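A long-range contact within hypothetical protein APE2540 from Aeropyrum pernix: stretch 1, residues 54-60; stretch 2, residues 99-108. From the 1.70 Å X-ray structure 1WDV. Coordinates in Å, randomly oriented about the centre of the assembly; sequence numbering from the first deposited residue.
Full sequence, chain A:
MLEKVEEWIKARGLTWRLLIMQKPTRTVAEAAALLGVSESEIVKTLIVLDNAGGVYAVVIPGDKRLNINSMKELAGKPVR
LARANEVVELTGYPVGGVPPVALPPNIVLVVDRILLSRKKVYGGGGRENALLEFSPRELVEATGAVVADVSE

Stretch 1 54-60: GVYAVVI
Stretch 2 (99-108) PPVALPPNIV

Residues 55-60 form an extended β-strand, against which residues 99-108 run as an irregular, proline-rich segment whose Val108 pairs with the strand. The two stretches bury 382 Å² in total, most of it around Val55, Val108 and Ala57. Val108 is paired with Tyr56 in a parallel bridge (CA-CA 4.5 Å), and Ile107 lies beside Val55 (CA-CA 5.0 Å). Two nearly linear hydrogen bonds fix this register from the backbone of Val108: its N donates to Val55 O (2.9 Å, 170°), and its O accepts from Ala57 N (2.8 Å, 163°). Val108 (phi/psi -90/126) thus spans Tyr56 (-125/150), as parallel pairing requires. Short CA-H...O contacts reinforce the bridge, Ile107 CA to Val55 O at 3.3 Å and Tyr56 CA to Val108 O at 3.2 Å.

A type I turn from Pro104 to Ile107, closed by Ile107 N to Pro104 O (3.1 Å), leads into the bridge. Pro105 (-61/-9) and Asn106 (-82/-19) occupy its central positions. Water 1 ties this turn to the strand, accepting from Val55 N (2.9 Å) and donating to Asn106 O (2.9 Å).

Side chains complete the contact through dispersion and the exclusion of water. Val55 (t) points toward the second stretch, its CG1 lying 3.7 Å from Ile107 CG1; Ile107 adopts m, t. Ala57, also directed toward it, places CB 3.7 Å from both Ile107 CG2 and Leu103 CD1 (Leu103 m, t), so its small methyl group meets two larger aliphatic side chains. Farther along, Val59 (t) extends the apolar row, with CG2 3.9 Å from Pro100 CB. Tyr56 (m, chi2 80°) and Val108 (t) share the same face of the sheet, where Tyr56 CD2 approaches Val108 CB at 3.7 Å and the ring meets the valine obliquely. Val58 points away from the second stretch.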

# COMPACT_ATOMS: atom_id res chain seq x y z
N GLY A 54 -1.68 -14.02 -11.11
CA GLY A 54 -1.82 -13.58 -9.73
C GLY A 54 -1.41 -12.12 -9.53
O GLY A 54 -0.47 -11.63 -10.17
N VAL A 55 -2.14 -11.43 -8.67
CA VAL A 55 -1.85 -10.02 -8.43
C VAL A 55 -1.78 -9.79 -6.94
O VAL A 55 -2.67 -10.21 -6.19
CB VAL A 55 -2.94 -9.12 -9.03
CG1 VAL A 55 -2.55 -7.64 -8.84
CG2 VAL A 55 -3.12 -9.46 -10.54
N TYR A 56 -0.72 -9.11 -6.52
CA TYR A 56 -0.52 -8.80 -5.12
C TYR A 56 -0.35 -7.29 -4.89
O TYR A 56 0.11 -6.58 -5.79
CB TYR A 56 0.76 -9.48 -4.62
CG TYR A 56 0.83 -10.96 -4.87
CD1 TYR A 56 1.20 -11.44 -6.13
CD2 TYR A 56 0.54 -11.87 -3.86
CE1 TYR A 56 1.28 -12.81 -6.38
CE2 TYR A 56 0.61 -13.27 -4.11
CZ TYR A 56 0.99 -13.70 -5.38
OH TYR A 56 1.05 -15.05 -5.68
N ALA A 57 -0.75 -6.82 -3.72
CA ALA A 57 -0.58 -5.42 -3.31
C ALA A 57 0.35 -5.60 -2.10
O ALA A 57 -0.02 -6.24 -1.13
CB ALA A 57 -1.90 -4.80 -2.89
N VAL A 58 1.54 -5.02 -2.18
CA VAL A 58 2.56 -5.20 -1.16
C VAL A 58 2.88 -3.86 -0.52
O VAL A 58 3.38 -2.95 -1.18
CB VAL A 58 3.83 -5.81 -1.83
CG1 VAL A 58 4.87 -6.20 -0.74
CG2 VAL A 58 3.43 -7.05 -2.66
N VAL A 59 2.59 -3.74 0.78
CA VAL A 59 2.80 -2.50 1.51
C VAL A 59 4.14 -2.50 2.21
O VAL A 59 4.40 -3.35 3.08
CB VAL A 59 1.68 -2.29 2.56
CG1 VAL A 59 1.86 -0.97 3.23
CG2 VAL A 59 0.31 -2.35 1.86
N ILE A 60 5.00 -1.55 1.82
CA ILE A 60 6.34 -1.45 2.40
C ILE A 60 6.67 -0.02 2.83
O ILE A 60 5.99 0.94 2.42
CB ILE A 60 7.45 -1.93 1.40
CG1 ILE A 60 7.57 -0.97 0.23
CG2 ILE A 60 7.10 -3.36 0.87
CD1 ILE A 60 8.82 -1.26 -0.67
N PRO A 99 -4.48 2.59 -2.79
CA PRO A 99 -4.74 2.28 -1.38
C PRO A 99 -4.48 0.81 -1.07
O PRO A 99 -4.42 -0.02 -1.97
CB PRO A 99 -6.21 2.64 -1.22
CG PRO A 99 -6.78 2.18 -2.59
CD PRO A 99 -5.72 2.59 -3.59
N PRO A 100 -4.33 0.47 0.23
CA PRO A 100 -4.09 -0.92 0.63
C PRO A 100 -5.40 -1.67 0.90
O PRO A 100 -5.41 -2.84 1.27
CB PRO A 100 -3.22 -0.76 1.89
CG PRO A 100 -3.81 0.46 2.52
CD PRO A 100 -4.02 1.40 1.33
N VAL A 101 -6.52 -0.97 0.73
CA VAL A 101 -7.84 -1.56 0.93
C VAL A 101 -8.75 -1.09 -0.19
O VAL A 101 -8.40 -0.16 -0.95
CB VAL A 101 -8.46 -1.13 2.28
CG1 VAL A 101 -7.61 -1.63 3.44
CG2 VAL A 101 -8.63 0.40 2.35
N ALA A 102 -9.91 -1.73 -0.31
CA ALA A 102 -10.89 -1.38 -1.34
C ALA A 102 -10.37 -1.58 -2.77
O ALA A 102 -10.75 -0.85 -3.72
CB ALA A 102 -11.39 0.06 -1.12
N LEU A 103 -9.51 -2.59 -2.92
CA LEU A 103 -8.97 -2.97 -4.23
C LEU A 103 -9.84 -4.14 -4.74
O LEU A 103 -10.64 -4.72 -3.95
CB LEU A 103 -7.53 -3.48 -4.07
CG LEU A 103 -6.48 -2.50 -3.54
CD1 LEU A 103 -5.21 -3.26 -3.19
CD2 LEU A 103 -6.23 -1.42 -4.61
N PRO A 104 -9.72 -4.49 -6.04
CA PRO A 104 -10.52 -5.62 -6.56
C PRO A 104 -10.17 -6.84 -5.69
O PRO A 104 -9.01 -7.04 -5.28
CB PRO A 104 -10.05 -5.73 -8.01
CG PRO A 104 -9.86 -4.26 -8.39
CD PRO A 104 -9.10 -3.73 -7.15
N PRO A 105 -11.17 -7.68 -5.38
CA PRO A 105 -10.96 -8.85 -4.53
C PRO A 105 -9.99 -9.94 -4.93
O PRO A 105 -9.68 -10.81 -4.11
CB PRO A 105 -12.38 -9.35 -4.28
CG PRO A 105 -13.05 -9.03 -5.58
CD PRO A 105 -12.54 -7.64 -5.91
N ASN A 106 -9.47 -9.90 -6.16
CA ASN A 106 -8.51 -10.91 -6.56
C ASN A 106 -7.12 -10.56 -6.07
O ASN A 106 -6.24 -11.42 -6.00
CB ASN A 106 -8.47 -11.05 -8.08
CG ASN A 106 -8.04 -9.76 -8.77
OD1 ASN A 106 -8.64 -8.71 -8.55
ND2 ASN A 106 -6.99 -9.83 -9.60
N ILE A 107 -6.91 -9.29 -5.74
CA ILE A 107 -5.58 -8.86 -5.31
C ILE A 107 -5.29 -9.28 -3.88
O ILE A 107 -6.05 -9.01 -2.96
CB ILE A 107 -5.44 -7.34 -5.51
CG1 ILE A 107 -5.69 -7.02 -6.99
CG2 ILE A 107 -4.02 -6.89 -5.03
CD1 ILE A 107 -5.44 -5.57 -7.39
N VAL A 108 -4.16 -9.96 -3.72
CA VAL A 108 -3.73 -10.47 -2.43
C VAL A 108 -2.87 -9.45 -1.72
O VAL A 108 -1.85 -9.01 -2.27
CB VAL A 108 -2.93 -11.74 -2.65
CG1 VAL A 108 -2.36 -12.24 -1.33
CG2 VAL A 108 -3.83 -12.78 -3.33
O HOH W 1 -4.22 -12.90 -7.39